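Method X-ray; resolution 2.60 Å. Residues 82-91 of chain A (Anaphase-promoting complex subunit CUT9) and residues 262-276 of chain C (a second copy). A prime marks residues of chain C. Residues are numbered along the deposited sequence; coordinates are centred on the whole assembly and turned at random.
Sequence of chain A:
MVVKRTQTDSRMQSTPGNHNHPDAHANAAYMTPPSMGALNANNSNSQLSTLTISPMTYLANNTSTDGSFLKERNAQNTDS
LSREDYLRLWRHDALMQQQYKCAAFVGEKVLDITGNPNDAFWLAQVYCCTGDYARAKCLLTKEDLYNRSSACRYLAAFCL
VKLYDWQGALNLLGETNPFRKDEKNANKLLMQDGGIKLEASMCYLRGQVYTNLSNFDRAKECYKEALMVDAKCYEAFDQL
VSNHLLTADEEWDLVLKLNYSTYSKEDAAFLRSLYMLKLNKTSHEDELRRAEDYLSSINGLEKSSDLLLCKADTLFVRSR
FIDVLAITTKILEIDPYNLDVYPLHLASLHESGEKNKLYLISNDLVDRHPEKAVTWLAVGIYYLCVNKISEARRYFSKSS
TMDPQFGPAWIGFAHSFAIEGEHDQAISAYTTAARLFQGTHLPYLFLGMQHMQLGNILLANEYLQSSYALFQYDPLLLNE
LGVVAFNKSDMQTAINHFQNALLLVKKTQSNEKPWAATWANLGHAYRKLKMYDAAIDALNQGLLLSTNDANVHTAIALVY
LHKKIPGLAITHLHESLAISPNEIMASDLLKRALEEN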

# COMPACT_ATOMS: atom_id res chain seq x y z
N SER A 82 4.96 34.91 8.97
CA SER A 82 4.85 33.94 10.05
C SER A 82 5.75 32.72 9.82
O SER A 82 5.83 32.23 8.70
CB SER A 82 3.40 33.48 10.17
OG SER A 82 3.17 32.75 11.36
N ARG A 83 6.42 32.24 10.85
CA ARG A 83 7.23 31.02 10.70
C ARG A 83 6.36 29.76 10.61
O ARG A 83 6.58 28.91 9.76
CB ARG A 83 8.24 30.86 11.84
CG ARG A 83 8.54 29.40 12.15
CD ARG A 83 9.98 29.19 12.57
NE ARG A 83 10.17 29.40 13.99
CZ ARG A 83 11.13 30.15 14.53
NH1 ARG A 83 12.01 30.75 13.76
NH2 ARG A 83 11.22 30.28 15.84
N GLU A 84 5.40 29.64 11.51
CA GLU A 84 4.46 28.53 11.47
C GLU A 84 3.78 28.50 10.09
O GLU A 84 3.44 27.43 9.57
CB GLU A 84 3.43 28.65 12.59
CG GLU A 84 4.04 28.90 13.98
CD GLU A 84 4.54 30.35 14.19
OE1 GLU A 84 3.71 31.29 14.11
OE2 GLU A 84 5.75 30.54 14.44
N ASP A 85 3.61 29.67 9.49
CA ASP A 85 3.01 29.74 8.15
C ASP A 85 3.93 29.31 7.00
O ASP A 85 3.46 28.81 6.00
CB ASP A 85 2.36 31.10 7.90
CG ASP A 85 1.05 31.28 8.67
OD1 ASP A 85 0.29 30.28 8.81
OD2 ASP A 85 0.79 32.41 9.13
N TYR A 86 5.24 29.50 7.12
CA TYR A 86 6.16 28.92 6.15
C TYR A 86 6.25 27.42 6.32
O TYR A 86 6.43 26.70 5.35
CB TYR A 86 7.58 29.48 6.29
CG TYR A 86 7.77 30.86 5.72
CD1 TYR A 86 8.05 31.94 6.55
CD2 TYR A 86 7.66 31.08 4.35
CE1 TYR A 86 8.21 33.21 6.03
CE2 TYR A 86 7.83 32.34 3.82
CZ TYR A 86 8.11 33.40 4.66
OH TYR A 86 8.28 34.66 4.13
N LEU A 87 6.18 26.95 7.57
CA LEU A 87 6.26 25.53 7.88
C LEU A 87 5.08 24.80 7.27
O LEU A 87 5.24 23.80 6.58
CB LEU A 87 6.29 25.33 9.39
CG LEU A 87 7.70 25.14 10.00
CD1 LEU A 87 8.71 25.99 9.27
CD2 LEU A 87 7.72 25.40 11.50
N ARG A 88 3.89 25.32 7.52
CA ARG A 88 2.67 24.74 7.01
C ARG A 88 2.59 24.71 5.49
O ARG A 88 2.27 23.68 4.92
CB ARG A 88 1.47 25.47 7.58
CG ARG A 88 1.32 25.28 9.05
CD ARG A 88 0.15 26.06 9.49
NE ARG A 88 -0.08 25.93 10.91
CZ ARG A 88 -0.34 26.96 11.69
NH1 ARG A 88 -0.37 28.17 11.16
NH2 ARG A 88 -0.54 26.78 12.99
N LEU A 89 2.86 25.83 4.83
CA LEU A 89 2.96 25.81 3.38
C LEU A 89 3.89 24.70 2.92
O LEU A 89 3.61 23.97 1.97
CB LEU A 89 3.48 27.13 2.87
CG LEU A 89 2.44 28.18 2.48
CD1 LEU A 89 1.05 27.86 3.00
CD2 LEU A 89 2.91 29.59 2.92
N TRP A 90 5.02 24.58 3.62
CA TRP A 90 6.04 23.61 3.26
C TRP A 90 5.55 22.17 3.50
O TRP A 90 5.69 21.32 2.63
CB TRP A 90 7.31 23.90 4.06
CG TRP A 90 8.44 22.96 3.84
CD1 TRP A 90 8.56 22.05 2.84
CD2 TRP A 90 9.60 22.82 4.66
NE1 TRP A 90 9.74 21.35 2.98
CE2 TRP A 90 10.40 21.80 4.09
CE3 TRP A 90 10.07 23.47 5.81
CZ2 TRP A 90 11.62 21.42 4.63
CZ3 TRP A 90 11.28 23.08 6.35
CH2 TRP A 90 12.04 22.06 5.76
N ARG A 91 4.98 21.91 4.67
CA ARG A 91 4.41 20.61 4.95
C ARG A 91 3.35 20.28 3.91
O ARG A 91 3.33 19.19 3.35
CB ARG A 91 3.78 20.61 6.33
CG ARG A 91 2.89 19.44 6.58
CD ARG A 91 2.00 19.74 7.77
NE ARG A 91 1.04 20.80 7.48
CZ ARG A 91 0.41 21.50 8.41
NH1 ARG A 91 0.65 21.25 9.68
NH2 ARG A 91 -0.46 22.46 8.06
N THR C 262 15.77 30.02 0.31
CA THR C 262 14.75 29.29 -0.41
C THR C 262 13.70 28.81 0.59
O THR C 262 12.62 28.35 0.19
CB THR C 262 15.32 28.10 -1.19
OG1 THR C 262 15.90 27.17 -0.28
CG2 THR C 262 16.39 28.57 -2.18
N TYR C 263 14.04 28.91 1.88
CA TYR C 263 13.09 28.75 2.98
C TYR C 263 12.61 30.13 3.43
O TYR C 263 11.46 30.49 3.24
CB TYR C 263 13.71 28.00 4.16
CG TYR C 263 12.92 28.10 5.46
CD1 TYR C 263 11.61 27.63 5.54
CD2 TYR C 263 13.49 28.66 6.60
CE1 TYR C 263 10.88 27.74 6.72
CE2 TYR C 263 12.78 28.77 7.78
CZ TYR C 263 11.47 28.31 7.83
OH TYR C 263 10.76 28.41 8.99
N SER C 264 13.51 30.91 4.02
CA SER C 264 13.21 32.27 4.44
C SER C 264 14.53 32.96 4.70
O SER C 264 15.32 32.46 5.50
CB SER C 264 12.39 32.26 5.72
OG SER C 264 12.01 33.57 6.10
N LYS C 265 14.77 34.08 4.02
CA LYS C 265 15.97 34.88 4.23
C LYS C 265 16.14 35.14 5.73
O LYS C 265 17.12 34.73 6.33
CB LYS C 265 15.88 36.19 3.44
CG LYS C 265 17.16 37.02 3.39
CD LYS C 265 16.90 38.34 2.65
CE LYS C 265 18.13 39.25 2.57
NZ LYS C 265 19.28 38.68 1.79
N GLU C 266 15.17 35.82 6.34
CA GLU C 266 15.13 35.92 7.79
C GLU C 266 14.77 34.54 8.27
O GLU C 266 14.08 33.80 7.57
CB GLU C 266 14.07 36.91 8.25
CG GLU C 266 12.86 37.03 7.33
CD GLU C 266 12.97 38.22 6.37
OE1 GLU C 266 14.05 38.90 6.35
OE2 GLU C 266 11.99 38.49 5.63
N ASP C 267 15.21 34.17 9.46
CA ASP C 267 14.88 32.81 9.91
C ASP C 267 15.61 31.71 9.16
O ASP C 267 15.33 30.55 9.40
CB ASP C 267 13.38 32.52 9.85
CG ASP C 267 12.92 31.70 11.04
OD1 ASP C 267 12.01 30.84 10.89
OD2 ASP C 267 13.49 31.90 12.14
N ALA C 268 16.53 32.06 8.27
CA ALA C 268 17.41 31.07 7.68
C ALA C 268 17.99 30.17 8.78
O ALA C 268 18.04 28.96 8.62
CB ALA C 268 18.51 31.73 6.89
N ALA C 269 18.38 30.78 9.89
CA ALA C 269 19.04 30.09 11.01
C ALA C 269 18.24 28.90 11.52
O ALA C 269 18.80 27.84 11.82
CB ALA C 269 19.31 31.06 12.15
N PHE C 270 16.93 29.09 11.63
CA PHE C 270 16.02 28.06 12.14
C PHE C 270 16.19 26.76 11.36
O PHE C 270 16.35 25.70 11.96
CB PHE C 270 14.57 28.53 12.07
CG PHE C 270 13.58 27.50 12.50
CD1 PHE C 270 13.59 27.02 13.80
CD2 PHE C 270 12.65 26.99 11.61
CE1 PHE C 270 12.69 26.05 14.21
CE2 PHE C 270 11.74 26.03 12.01
CZ PHE C 270 11.75 25.56 13.31
N LEU C 271 16.16 26.85 10.04
CA LEU C 271 16.22 25.64 9.22
C LEU C 271 17.62 25.02 9.27
O LEU C 271 17.75 23.81 9.32
CB LEU C 271 15.78 25.92 7.78
CG LEU C 271 15.82 24.74 6.82
CD1 LEU C 271 15.07 23.59 7.42
CD2 LEU C 271 15.22 25.11 5.48
N ARG C 272 18.65 25.85 9.29
CA ARG C 272 20.02 25.35 9.34
C ARG C 272 20.31 24.58 10.62
O ARG C 272 21.00 23.56 10.60
CB ARG C 272 21.02 26.50 9.19
CG ARG C 272 22.45 26.03 9.06
CD ARG C 272 23.40 27.18 8.70
NE ARG C 272 23.33 28.27 9.67
CZ ARG C 272 22.85 29.48 9.41
NH1 ARG C 272 22.40 29.78 8.19
NH2 ARG C 272 22.84 30.40 10.36
N SER C 273 19.80 25.07 11.74
CA SER C 273 19.98 24.39 13.01
C SER C 273 19.29 23.03 12.98
O SER C 273 19.83 22.04 13.47
CB SER C 273 19.40 25.23 14.15
OG SER C 273 19.79 26.59 14.03
N LEU C 274 18.10 22.99 12.39
CA LEU C 274 17.36 21.75 12.29
C LEU C 274 18.15 20.69 11.54
O LEU C 274 18.13 19.51 11.92
CB LEU C 274 16.02 21.99 11.59
CG LEU C 274 14.72 22.01 12.41
CD1 LEU C 274 14.97 22.51 13.81
CD2 LEU C 274 13.66 22.86 11.70
N TYR C 275 18.84 21.11 10.48
CA TYR C 275 19.61 20.17 9.66
C TYR C 275 20.88 19.71 10.38
O TYR C 275 21.25 18.56 10.32
CB TYR C 275 19.96 20.77 8.30
CG TYR C 275 18.82 20.76 7.31
CD1 TYR C 275 19.02 21.09 5.98
CD2 TYR C 275 17.54 20.42 7.71
CE1 TYR C 275 17.97 21.09 5.08
CE2 TYR C 275 16.48 20.41 6.81
CZ TYR C 275 16.71 20.74 5.50
OH TYR C 275 15.65 20.74 4.62
N MET C 276 21.55 20.63 11.06
CA MET C 276 22.68 20.26 11.88
C MET C 276 22.35 19.16 12.91
O MET C 276 23.20 18.34 13.23
CB MET C 276 23.25 21.50 12.55
CG MET C 276 23.84 22.48 11.54
SD MET C 276 24.66 23.90 12.28
CE MET C 276 23.28 24.98 12.64

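Residues 83-91 of chain A form a helix that faces a loop and the helix 268-276 of chain C. The two helix axes approach no closer than 12.3 Å, and their N-to-C directions differ by 57°. The gap is filled by side chains. The backbones come nearer where the chain C loop runs past the start of the chain A helix: Tyr86 CA lies 7.6 Å from Tyr263′ CA, and Arg83 CA lies 7.9 Å from Asp267′ CA. A type II turn from Lys265′ to Ala268′ leads into the chain C helix and carries Asp267′ at its third position. The contact buries 466 Å² in all.

Ser82 makes no contact with chain C. Its carbonyl O accepts a hydrogen bond from Tyr86 N at 3.2 Å.

Arg83 makes the polar part of the contact. Its NH1 forms a salt bridge with Asp267′, 2.5 Å from OD2. The same NH1 donates a nearly straight hydrogen bond to Asp267′ OD1 at 2.9 Å. The carboxylate sits at the edge of the guanidinium, where the N-H groups point. This leaves the flat faces free, and one lies on the Phe270′ ring, with planes at 19° and centres 4.3 Å apart. The cation thus meets the ring's electron-rich face. Arg83 CD rests over that ring too, 3.6 Å from Phe270′ CD2. Within chain C, Tyr263′ OH gives a weak hydrogen bond to Asp267′ OD1 at 3.3 Å, so this oxygen serves both chains.

Glu84 and Asp85 make no contact with chain C. Asp85 OD1 instead pairs with Arg88 NH1 at 3.2 Å, a salt bridge one helical turn long with a weak hydrogen bond.

Tyr86 points toward chain C. Its CB lies 3.8 Å from Tyr263′ CE1. One face of its ring is covered by the Tyr263′ O and Ser264′ CB atoms. The Ser264′ hydroxyl is engaged within its own loop, where OG donates to Glu266′ O at 2.5 Å.

Leu87 leaves the backbone sideways, but its end reaches two aromatic rings. Its CD1 is 3.8 Å from Tyr263′ CE1 and 4.1 Å from Phe270′ CE2, at the edge of the Phe270′ ring. The same CD1 is only 3.2 Å from Tyr263′ OH, a tight packing contact.

Trp90, one turn beyond Tyr86, also points toward chain C. Its CH2 packs against Leu271′ CD1 at 3.8 Å and approaches Tyr275′ OH at 4.0 Å. Its CE3 lies 4.4 Å from Tyr263′ CE1. Tyr263′ therefore touches Arg83, Tyr86, Leu87 and Trp90.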